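Local structure of predicted sugar phosphatases of the HAD superfamily (Cytophaga hutchinsonii, 2HX1) at residues Y14-D20 with E227-D233; L103-A109 with L139-F144; I162-N168 with R198-K204. The protein probably hydrolyses phosphate esters of sugars or related metabolites, as a magnesium-binding member of the HAD superfamily. All coordinates share one frame; numbering follows the deposited sequence. Where two conformers were deposited one is given.

Contact 1: Y14-D20 with E227-D233; sequences YKCIFFD and EILMVGD. With MG (magnesium ion), chain E.
The magnesium ion is gripped from both segments: Asp20 OD2 binds it at 2.0 Å and Asp233 OD1 at 2.1 Å, with three waters and the carbonyl O of Phe22 completing six ligands. The two carboxylates lie nearly coplanar, 6° apart. Water 1 also donates to Asp20 OD1, which pairs with Lys204, and water 2 to Asp233 OD2, which accepts from Asn256 N. This is the acidic site at the C-terminal strand ends of a HAD fold; Asp20 falls where HAD phosphatases carry their nucleophile, consistent with that role here. Behind the metal, strands 16-19 and 228-232 run parallel, and the bond from Phe18 N to Leu229 O (2.7 Å) belongs to a ladder that ends with Asp20 N on Val231 O. Ile228 CG2 stands over the centre of the Phe18 ring, 3.5 Å from its centroid. On the other face of the sheet, Leu229 CB sits likewise over the Tyr14 ring, whose hydroxyl bonds to Asp248 and His275. Tyr14 CG lies anti to its carbonyl carbon (chi1 -60°), which lays the ring across the leucine. Replacing Tyr14 by an alanine would remove ring and hydroxyl, and would probably leave Leu229 CB uncovered on that side and Asp248 and His275 without their shared partner. At the far end from the metal, Lys15 and Glu227 run side by side to a salt bridge, NZ to OE1 at 2.6 Å, with NZ approaching on the syn side but 33° out of the carboxylate plane. Strands 48-53 and 248-252 continue the sheet beyond 16-19 and 228-232 respectively, while helix 208-218 covers the face carrying Cys16, Phe18, Ile228 and Met230.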
loop_
_atom_site.group_PDB
_atom_site.type_symbol
_atom_site.label_atom_id
_atom_site.label_comp_id
_atom_site.label_asym_id
_atom_site.label_seq_id
_atom_site.Cartn_x
_atom_site.Cartn_y
_atom_site.Cartn_z
ATOM N N TYR A 14 34.517 -17.984 -8.535
ATOM C CA TYR A 14 34.417 -16.853 -7.604
ATOM C C TYR A 14 35.606 -16.699 -6.684
ATOM O O TYR A 14 36.152 -17.673 -6.217
ATOM C CB TYR A 14 33.127 -16.992 -6.791
ATOM C CG TYR A 14 31.930 -17.003 -7.700
ATOM C CD1 TYR A 14 31.562 -15.866 -8.384
ATOM C CD2 TYR A 14 31.192 -18.161 -7.898
ATOM C CE1 TYR A 14 30.481 -15.867 -9.234
ATOM C CE2 TYR A 14 30.115 -18.182 -8.754
ATOM C CZ TYR A 14 29.762 -17.031 -9.430
ATOM O OH TYR A 14 28.675 -17.048 -10.282
ATOM N N LYS A 15 35.963 -15.447 -6.412
ATOM C CA LYS A 15 37.046 -15.103 -5.504
ATOM C C LYS A 15 36.563 -14.896 -4.066
ATOM O O LYS A 15 37.335 -15.054 -3.135
ATOM C CB LYS A 15 37.784 -13.871 -6.042
ATOM C CG LYS A 15 38.494 -14.180 -7.362
ATOM C CD LYS A 15 39.260 -12.982 -7.908
ATOM C CE LYS A 15 39.740 -13.200 -9.335
ATOM N NZ LYS A 15 40.121 -11.903 -10.044
ATOM N N CYS A 16 35.283 -14.562 -3.881
ATOM C CA CYS A 16 34.713 -14.483 -2.525
ATOM C C CYS A 16 33.249 -14.839 -2.533
ATOM O O CYS A 16 32.552 -14.573 -3.515
ATOM C CB CYS A 16 34.889 -13.088 -1.951
ATOM S SG CYS A 16 34.572 -12.969 -0.181
ATOM N N ILE A 17 32.799 -15.500 -1.465
ATOM C CA ILE A 17 31.388 -15.799 -1.274
ATOM C C ILE A 17 30.837 -14.854 -0.200
ATOM O O ILE A 17 31.487 -14.623 0.827
ATOM C CB ILE A 17 31.155 -17.306 -0.844
ATOM C CG1 ILE A 17 32.020 -18.259 -1.670
ATOM C CG2 ILE A 17 29.690 -17.719 -0.990
ATOM C CD1 ILE A 17 31.669 -18.252 -3.163
ATOM N N PHE A 18 29.668 -14.277 -0.455
ATOM C CA PHE A 18 28.864 -13.635 0.589
ATOM C C PHE A 18 27.678 -14.547 0.925
ATOM O O PHE A 18 26.911 -14.900 0.052
ATOM C CB PHE A 18 28.307 -12.254 0.170
ATOM C CG PHE A 18 29.360 -11.213 -0.178
ATOM C CD1 PHE A 18 30.700 -11.392 0.088
ATOM C CD2 PHE A 18 28.970 -10.000 -0.727
ATOM C CE1 PHE A 18 31.632 -10.409 -0.231
ATOM C CE2 PHE A 18 29.915 -9.036 -1.069
ATOM C CZ PHE A 18 31.228 -9.239 -0.792
ATOM N N PHE A 19 27.580 -14.942 2.196
ATOM C CA PHE A 19 26.521 -15.811 2.673
ATOM C C PHE A 19 25.519 -15.003 3.509
ATOM O O PHE A 19 25.924 -14.344 4.436
ATOM C CB PHE A 19 27.096 -16.903 3.582
ATOM C CG PHE A 19 27.852 -18.008 2.862
ATOM C CD1 PHE A 19 27.183 -19.001 2.171
ATOM C CD2 PHE A 19 29.215 -18.073 2.926
ATOM C CE1 PHE A 19 27.859 -20.007 1.545
ATOM C CE2 PHE A 19 29.898 -19.081 2.287
ATOM C CZ PHE A 19 29.228 -20.058 1.633
ATOM N N ASP A 20 24.233 -15.027 3.150
ATOM C CA ASP A 20 23.165 -14.754 4.102
ATOM C C ASP A 20 23.200 -15.884 5.150
ATOM O O ASP A 20 23.672 -16.980 4.833
ATOM C CB ASP A 20 21.813 -14.712 3.380
ATOM C CG ASP A 20 20.636 -14.571 4.326
ATOM O OD1 ASP A 20 20.702 -13.756 5.258
ATOM O OD2 ASP A 20 19.635 -15.289 4.133
ATOM N N GLU A 227 32.897 -11.444 -9.702
ATOM C CA GLU A 227 33.716 -12.535 -9.142
ATOM C C GLU A 227 33.384 -12.769 -7.660
ATOM O O GLU A 227 34.077 -13.486 -6.969
ATOM C CB GLU A 227 35.212 -12.237 -9.304
ATOM C CG GLU A 227 35.675 -12.196 -10.762
ATOM C CD GLU A 227 37.141 -11.788 -10.915
ATOM O OE1 GLU A 227 37.650 -10.963 -10.126
ATOM O OE2 GLU A 227 37.801 -12.290 -11.832
ATOM N N ILE A 228 32.336 -12.120 -7.181
ATOM C CA ILE A 228 31.786 -12.375 -5.868
ATOM C C ILE A 228 30.407 -13.034 -6.033
ATOM O O ILE A 228 29.610 -12.606 -6.863
ATOM C CB ILE A 228 31.662 -11.077 -5.092
ATOM C CG1 ILE A 228 33.062 -10.459 -4.859
ATOM C CG2 ILE A 228 30.950 -11.324 -3.784
ATOM C CD1 ILE A 228 33.034 -9.018 -4.251
ATOM N N LEU A 229 30.134 -14.074 -5.239
ATOM C CA LEU A 229 28.805 -14.741 -5.243
ATOM C C LEU A 229 28.012 -14.448 -3.950
ATOM O O LEU A 229 28.472 -14.765 -2.851
ATOM C CB LEU A 229 28.994 -16.248 -5.440
ATOM C CG LEU A 229 27.729 -17.078 -5.591
ATOM C CD1 LEU A 229 26.940 -16.630 -6.802
ATOM C CD2 LEU A 229 28.024 -18.582 -5.610
HETATM N N MSE A 230 26.848 -13.810 -4.090
HETATM C CA MSE A 230 25.934 -13.598 -2.962
HETATM C C MSE A 230 24.992 -14.782 -2.902
HETATM O O MSE A 230 24.281 -15.050 -3.862
HETATM C CB MSE A 230 25.109 -12.307 -3.094
HETATM C CG MSE A 230 23.945 -12.200 -2.065
HETATM SE SE MSE A 230 24.635 -11.759 -0.302
HETATM C CE MSE A 230 23.552 -12.720 0.988
ATOM N N VAL A 231 24.960 -15.459 -1.761
ATOM C CA VAL A 231 24.148 -16.677 -1.571
ATOM C C VAL A 231 23.014 -16.393 -0.599
ATOM O O VAL A 231 23.240 -16.024 0.560
ATOM C CB VAL A 231 25.062 -17.847 -1.061
ATOM C CG1 VAL A 231 24.253 -19.110 -0.826
ATOM C CG2 VAL A 231 26.222 -18.091 -2.071
ATOM N N GLY A 232 21.778 -16.533 -1.054
ATOM C CA GLY A 232 20.637 -16.245 -0.180
ATOM C C GLY A 232 19.369 -17.015 -0.480
ATOM O O GLY A 232 19.246 -17.637 -1.542
ATOM N N ASP A 233 18.431 -16.957 0.462
ATOM C CA ASP A 233 17.134 -17.638 0.318
ATOM C C ASP A 233 15.973 -16.709 0.012
ATOM O O ASP A 233 14.864 -17.181 -0.244
ATOM C CB ASP A 233 16.809 -18.470 1.559
ATOM C CG ASP A 233 16.641 -17.612 2.797
ATOM O OD1 ASP A 233 17.535 -16.768 3.041
ATOM O OD2 ASP A 233 15.612 -17.758 3.508
HETATM MG MG MG E . 17.800 -15.612 4.756
HETATM O O HOH W 1 18.282 -14.382 6.326
HETATM O O HOH W 2 15.968 -15.903 5.496
HETATM O O HOH W 3 17.377 -13.872 3.567
#

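Contact 2: L103-A109 with L139-F144. With EDO (1,2-ethanediol), chain N.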
loop_
_atom_site.group_PDB
_atom_site.type_symbol
_atom_site.label_atom_id
_atom_site.label_comp_id
_atom_site.label_asym_id
_atom_site.label_seq_id
_atom_site.Cartn_x
_atom_site.Cartn_y
_atom_site.Cartn_z
ATOM N N LEU A 103 13.604 -0.498 21.213
ATOM C CA LEU A 103 12.722 -1.617 21.381
ATOM C C LEU A 103 13.549 -2.890 21.212
ATOM O O LEU A 103 14.082 -3.166 20.144
ATOM C CB LEU A 103 11.553 -1.556 20.378
ATOM C CG LEU A 103 10.445 -0.532 20.621
ATOM C CD1 LEU A 103 9.319 -0.730 19.613
ATOM C CD2 LEU A 103 9.898 -0.566 22.073
ATOM N N GLY A 104 13.679 -3.648 22.296
ATOM C CA GLY A 104 14.519 -4.848 22.301
ATOM C C GLY A 104 14.898 -5.253 23.709
ATOM O O GLY A 104 14.227 -4.863 24.667
ATOM N N THR A 105 15.981 -6.032 23.816
ATOM C CA THR A 105 16.564 -6.469 25.079
ATOM C C THR A 105 17.788 -5.616 25.410
ATOM O O THR A 105 18.429 -5.033 24.531
ATOM C CB THR A 105 17.038 -7.957 25.017
ATOM O OG1 THR A 105 17.877 -8.161 23.861
ATOM C CG2 THR A 105 15.859 -8.935 24.979
ATOM N N ALA A 106 18.130 -5.574 26.695
ATOM C CA ALA A 106 19.334 -4.873 27.132
ATOM C C ALA A 106 20.557 -5.393 26.382
ATOM O O ALA A 106 21.389 -4.592 25.957
ATOM C CB ALA A 106 19.518 -5.011 28.668
ATOM N N ASN A 107 20.665 -6.710 26.200
ATOM C CA ASN A 107 21.786 -7.298 25.473
ATOM C C ASN A 107 21.825 -6.823 23.998
ATOM O O ASN A 107 22.882 -6.544 23.457
ATOM C CB ASN A 107 21.741 -8.829 25.581
ATOM C CG ASN A 107 21.938 -9.348 27.029
ATOM O OD1 ASN A 107 22.354 -8.609 27.943
ATOM N ND2 ASN A 107 21.639 -10.642 27.227
ATOM N N SER A 108 20.660 -6.708 23.354
ATOM C CA SER A 108 20.613 -6.154 21.981
ATOM C C SER A 108 21.101 -4.708 21.925
ATOM O O SER A 108 21.683 -4.293 20.933
ATOM C CB SER A 108 19.211 -6.283 21.355
ATOM O OG SER A 108 18.237 -5.410 21.928
ATOM N N ALA A 109 20.892 -3.957 23.008
ATOM C CA ALA A 109 21.259 -2.540 23.078
ATOM C C ALA A 109 22.735 -2.288 23.409
ATOM O O ALA A 109 23.239 -1.215 23.130
ATOM C CB ALA A 109 20.398 -1.871 24.103
ATOM N N LEU A 139 15.470 -3.101 17.665
ATOM C CA LEU A 139 16.615 -4.048 17.703
ATOM C C LEU A 139 16.203 -5.523 17.800
ATOM O O LEU A 139 16.890 -6.397 17.247
ATOM C CB LEU A 139 17.545 -3.740 18.884
ATOM C CG LEU A 139 18.224 -2.369 18.910
ATOM C CD1 LEU A 139 18.813 -2.163 20.272
ATOM C CD2 LEU A 139 19.316 -2.275 17.831
ATOM N N ASP A 140 15.131 -5.793 18.537
ATOM C CA ASP A 140 14.701 -7.168 18.814
ATOM C C ASP A 140 13.182 -7.162 19.087
ATOM O O ASP A 140 12.666 -6.232 19.661
ATOM C CB ASP A 140 15.492 -7.720 20.010
ATOM C CG ASP A 140 15.463 -9.240 20.102
ATOM O OD1 ASP A 140 14.381 -9.803 20.308
ATOM O OD2 ASP A 140 16.530 -9.886 20.003
ATOM N N ASP A 141 12.470 -8.194 18.634
ATOM C CA ASP A 141 11.034 -8.320 18.905
ATOM C C ASP A 141 10.739 -8.666 20.372
ATOM O O ASP A 141 9.639 -8.387 20.885
ATOM C CB ASP A 141 10.395 -9.354 17.974
ATOM C CG ASP A 141 11.001 -10.741 18.149
ATOM O OD1 ASP A 141 12.160 -10.898 17.744
ATOM O OD2 ASP A 141 10.323 -11.652 18.678
ATOM N N GLU A 142 11.727 -9.230 21.060
ATOM C CA GLU A 142 11.564 -9.598 22.468
ATOM C C GLU A 142 12.105 -8.524 23.403
ATOM O O GLU A 142 12.893 -7.692 22.994
ATOM C CB GLU A 142 12.277 -10.917 22.757
ATOM C CG GLU A 142 11.611 -12.081 22.093
ATOM C CD GLU A 142 12.348 -13.396 22.308
ATOM O OE1 GLU A 142 13.600 -13.393 22.421
ATOM O OE2 GLU A 142 11.663 -14.437 22.343
ATOM N N GLY A 143 11.682 -8.566 24.667
ATOM C CA GLY A 143 12.297 -7.758 25.711
ATOM C C GLY A 143 11.437 -6.629 26.201
ATOM O O GLY A 143 11.849 -5.871 27.078
ATOM N N PHE A 144 10.231 -6.502 25.649
ATOM C CA PHE A 144 9.337 -5.437 26.044
ATOM C C PHE A 144 7.872 -5.826 25.901
ATOM O O PHE A 144 7.530 -6.767 25.174
ATOM C CB PHE A 144 9.634 -4.165 25.234
ATOM C CG PHE A 144 9.439 -4.322 23.757
ATOM C CD1 PHE A 144 10.456 -4.844 22.962
ATOM C CD2 PHE A 144 8.248 -3.902 23.162
ATOM C CE1 PHE A 144 10.268 -5.018 21.586
ATOM C CE2 PHE A 144 8.036 -4.040 21.810
ATOM C CZ PHE A 144 9.054 -4.618 20.997
HETATM C C1 EDO N . 14.848 -14.895 19.865
HETATM O O1 EDO N . 13.878 -15.223 18.859
HETATM C C2 EDO N . 15.342 -13.474 19.654
HETATM O O2 EDO N . 14.406 -12.708 18.871
#
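In the probable cap domain, a contact between a strand-to-helix turn and a loop joins Leu103-Ala109, where strand 98-103 gives way to a short helix, to Leu139-Phe144 after the adjacent strand 133-138. Leu103 O holds both Leu139 N (2.8 Å) and Asp140 N (3.3 Å), so that one carbonyl oxygen accepts from two successive N-H groups. Leu103 CD2 lies over one face of the Phe144 ring, off-centre toward the rim and 3.9 Å from CD2 of that ring; the ring itself stacks with Trp146. Gly104 and Gly143 fit where side chains would not: a CB on Gly143 would strike Gly104 O and Thr105 CG2. Thr105 is the helix N-cap, its OG1 accepting from Ser108 N, while Ser108 OG donates back to Thr105 O at 2.6 Å. That oxygen also accepts from Ala109 N. Ser108 OG then rests 3.5 Å from Leu139 CB. In the facing loop Asp140 OD1 takes Glu142 N on its anti lone pair (2.8 Å), an Asx turn, and also accepts from a 1,2-ethanediol. The chemistry thus divides: the polar side chains mostly stabilise their own turns, whereas backbone bonds and apolar contacts join the two segments.

Contact 3: I162-N168 with R198-K204; sequences IPAIVAN and RFIRFGK. With EDO (1,2-ethanediol), chain M.
Arg198 reaches back to Ile162 O with two nitrogens, NH1 at 2.9 Å and NH2 at 3.1 Å, the oxygen lying in the guanidinium plane. The arginine side chain bends at chi2 (75°) to bring this end-on grip to the start of the neighbouring segment. At the opposite end Asn168 serves two partners: ND2 donates almost straight (176°) to a lone pair of Lys204 O at 2.9 Å, and OD1 accepts from Arg201 NH1 at 3.2 Å, the amide and guanidinium planes standing nearly perpendicular. Between these ends strands 164-167 and 199-202 run parallel, joined by bonds such as Ile200 N to Ala164 O (2.7 Å) and Asn168 N to Phe202 O. Ala164 CB lies over one face of the Phe199 ring, off-centre and 3.6 Å from CE2 of that ring. Val166 CG1 touches the CG of Arg201 and stands over the centre of its guanidinium face. On the face bearing Ile165 and Phe202, Ile165 CG2 packs against the phenylalanine CE2 at 3.4 Å. Farther out, Glu192 positions Arg201 through a salt bridge to NH2 and also accepts from Phe199 N and Arg198 N. Asn54 bridges the residues that follow the two strands, bonding to Asn168 O and Lys204 N. Strand 199-202 is the outermost of the probable cap-domain sheet within the chain, and Lys244 of a third subunit bonds to Arg201 O. Strand 133-138 adjoins 164-167 on its other side, with helix 184-195 against Val166, Phe199 and Arg201, and helix 83-94 against Ile165 and Phe202.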
loop_
_atom_site.group_PDB
_atom_site.type_symbol
_atom_site.label_atom_id
_atom_site.label_comp_id
_atom_site.label_asym_id
_atom_site.label_seq_id
_atom_site.Cartn_x
_atom_site.Cartn_y
_atom_site.Cartn_z
ATOM N N ILE A 162 12.564 12.829 15.194
ATOM C CA ILE A 162 13.814 12.080 15.368
ATOM C C ILE A 162 13.860 10.916 14.358
ATOM O O ILE A 162 12.820 10.436 13.921
ATOM C CB ILE A 162 13.956 11.508 16.836
ATOM C CG1 ILE A 162 12.833 10.502 17.119
ATOM C CG2 ILE A 162 14.027 12.635 17.853
ATOM C CD1 ILE A 162 12.711 10.010 18.532
ATOM N N PRO A 163 15.064 10.441 14.006
ATOM C CA PRO A 163 15.122 9.253 13.158
ATOM C C PRO A 163 14.639 7.981 13.873
ATOM O O PRO A 163 14.960 7.752 15.040
ATOM C CB PRO A 163 16.610 9.149 12.808
ATOM C CG PRO A 163 17.299 9.777 13.929
ATOM C CD PRO A 163 16.411 10.929 14.344
ATOM N N ALA A 164 13.829 7.192 13.182
ATOM C CA ALA A 164 13.449 5.862 13.624
ATOM C C ALA A 164 14.173 4.869 12.713
ATOM O O ALA A 164 14.015 4.928 11.481
ATOM C CB ALA A 164 11.934 5.669 13.555
ATOM N N ILE A 165 14.988 3.999 13.318
ATOM C CA ILE A 165 15.904 3.085 12.594
ATOM C C ILE A 165 15.567 1.603 12.907
ATOM O O ILE A 165 15.325 1.222 14.068
ATOM C CB ILE A 165 17.389 3.375 13.004
ATOM C CG1 ILE A 165 17.779 4.815 12.704
ATOM C CG2 ILE A 165 18.419 2.473 12.274
ATOM C CD1 ILE A 165 19.030 5.227 13.423
ATOM N N VAL A 166 15.578 0.753 11.891
ATOM C CA VAL A 166 15.489 -0.692 12.095
ATOM C C VAL A 166 16.345 -1.396 11.040
ATOM O O VAL A 166 16.523 -0.870 9.951
ATOM C CB VAL A 166 13.975 -1.173 12.015
ATOM C CG1 VAL A 166 13.381 -0.972 10.594
ATOM C CG2 VAL A 166 13.824 -2.645 12.466
ATOM N N ALA A 167 16.849 -2.585 11.364
ATOM C CA ALA A 167 17.435 -3.518 10.381
ATOM C C ALA A 167 16.323 -4.030 9.473
ATOM O O ALA A 167 15.232 -4.360 9.948
ATOM C CB ALA A 167 18.076 -4.708 11.077
ATOM N N ASN A 168 16.612 -4.132 8.186
ATOM C CA ASN A 168 15.610 -4.513 7.195
ATOM C C ASN A 168 15.388 -6.017 7.196
ATOM O O ASN A 168 15.616 -6.687 6.186
ATOM C CB ASN A 168 16.042 -4.058 5.810
ATOM C CG ASN A 168 14.915 -4.120 4.813
ATOM O OD1 ASN A 168 13.799 -3.751 5.129
ATOM N ND2 ASN A 168 15.200 -4.587 3.606
ATOM N N ARG A 198 8.235 5.596 7.781
ATOM C CA ARG A 198 8.808 6.386 8.857
ATOM C C ARG A 198 10.158 5.851 9.346
ATOM O O ARG A 198 10.885 6.591 10.018
ATOM C CB ARG A 198 7.788 6.468 10.021
ATOM C CG ARG A 198 8.253 7.259 11.288
ATOM C CD ARG A 198 8.227 8.742 11.057
ATOM N NE ARG A 198 8.453 9.528 12.272
ATOM C CZ ARG A 198 9.644 9.768 12.801
ATOM N NH1 ARG A 198 10.725 9.255 12.257
ATOM N NH2 ARG A 198 9.746 10.513 13.899
ATOM N N PHE A 199 10.481 4.581 9.037
ATOM C CA PHE A 199 11.752 3.983 9.439
ATOM C C PHE A 199 12.794 4.082 8.351
ATOM O O PHE A 199 12.513 3.863 7.173
ATOM C CB PHE A 199 11.591 2.533 9.894
ATOM C CG PHE A 199 10.987 2.418 11.246
ATOM C CD1 PHE A 199 9.621 2.603 11.423
ATOM C CD2 PHE A 199 11.769 2.181 12.343
ATOM C CE1 PHE A 199 9.049 2.537 12.686
ATOM C CE2 PHE A 199 11.211 2.131 13.631
ATOM C CZ PHE A 199 9.859 2.299 13.801
ATOM N N ILE A 200 13.976 4.507 8.773
ATOM C CA ILE A 200 15.204 4.308 8.015
ATOM C C ILE A 200 15.566 2.848 8.194
ATOM O O ILE A 200 15.744 2.368 9.330
ATOM C CB ILE A 200 16.383 5.147 8.556
ATOM C CG1 ILE A 200 16.080 6.664 8.494
ATOM C CG2 ILE A 200 17.645 4.838 7.719
ATOM C CD1 ILE A 200 16.637 7.485 9.655
ATOM N N ARG A 201 15.650 2.136 7.083
ATOM C CA ARG A 201 15.971 0.719 7.095
ATOM C C ARG A 201 17.385 0.459 6.563
ATOM O O ARG A 201 17.720 0.907 5.489
ATOM C CB ARG A 201 14.945 -0.013 6.236
ATOM C CG ARG A 201 13.585 -0.176 6.966
ATOM C CD ARG A 201 12.499 -0.662 6.055
ATOM N NE ARG A 201 11.241 -0.818 6.791
ATOM C CZ ARG A 201 10.794 -1.952 7.331
ATOM N NH1 ARG A 201 11.490 -3.086 7.239
ATOM N NH2 ARG A 201 9.625 -1.957 7.974
ATOM N N PHE A 202 18.195 -0.269 7.320
ATOM C CA PHE A 202 19.581 -0.562 6.938
ATOM C C PHE A 202 19.712 -2.019 6.606
ATOM O O PHE A 202 19.067 -2.880 7.237
ATOM C CB PHE A 202 20.549 -0.224 8.072
ATOM C CG PHE A 202 20.694 1.278 8.340
ATOM C CD1 PHE A 202 21.017 2.155 7.314
ATOM C CD2 PHE A 202 20.543 1.782 9.616
ATOM C CE1 PHE A 202 21.186 3.523 7.555
ATOM C CE2 PHE A 202 20.711 3.146 9.866
ATOM C CZ PHE A 202 21.028 4.006 8.832
ATOM N N GLY A 203 20.540 -2.287 5.607
ATOM C CA GLY A 203 20.879 -3.644 5.229
ATOM C C GLY A 203 20.357 -3.956 3.863
ATOM O O GLY A 203 19.768 -3.098 3.192
ATOM N N LYS A 204 20.537 -5.222 3.479
ATOM C CA LYS A 204 20.108 -5.717 2.177
ATOM C C LYS A 204 18.629 -5.389 2.008
ATOM O O LYS A 204 17.869 -5.549 2.954
ATOM C CB LYS A 204 20.328 -7.239 2.074
ATOM C CG LYS A 204 21.770 -7.724 2.425
ATOM C CD LYS A 204 21.841 -9.241 2.518
ATOM C CE LYS A 204 21.196 -9.790 3.789
ATOM N NZ LYS A 204 21.511 -11.213 3.986
HETATM C C1 EDO M . 12.023 6.947 5.188
HETATM O O1 EDO M . 12.295 5.541 5.091
HETATM C C2 EDO M . 12.168 7.403 6.635
HETATM O O2 EDO M . 11.057 8.230 6.984
HETATM O O HOH W 4 13.011 8.234 10.528
#

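In the fold
Two parallel sheets share the three contacts. Contact 1 joins neighbouring strands of the six-stranded sheet, whereas contacts 2 and 3 belong to the five-stranded one: contact 2 just after strands 98-103 and 133-138, contact 3 at strands 164-167 and 199-202. Along the chain, contact 1 closes a long loop within which contact 2 and then contact 3 follow in series, so the second sheet is inserted between the metal-binding strands, consistent with a C2-type cap domain. The centres of contacts 1 and 2 are 30 Å apart, those of contacts 2 and 3 15 Å. Contacts 1 and 3 meet through Lys204, which links the strand-end loop of the inserted sheet to the magnesium site.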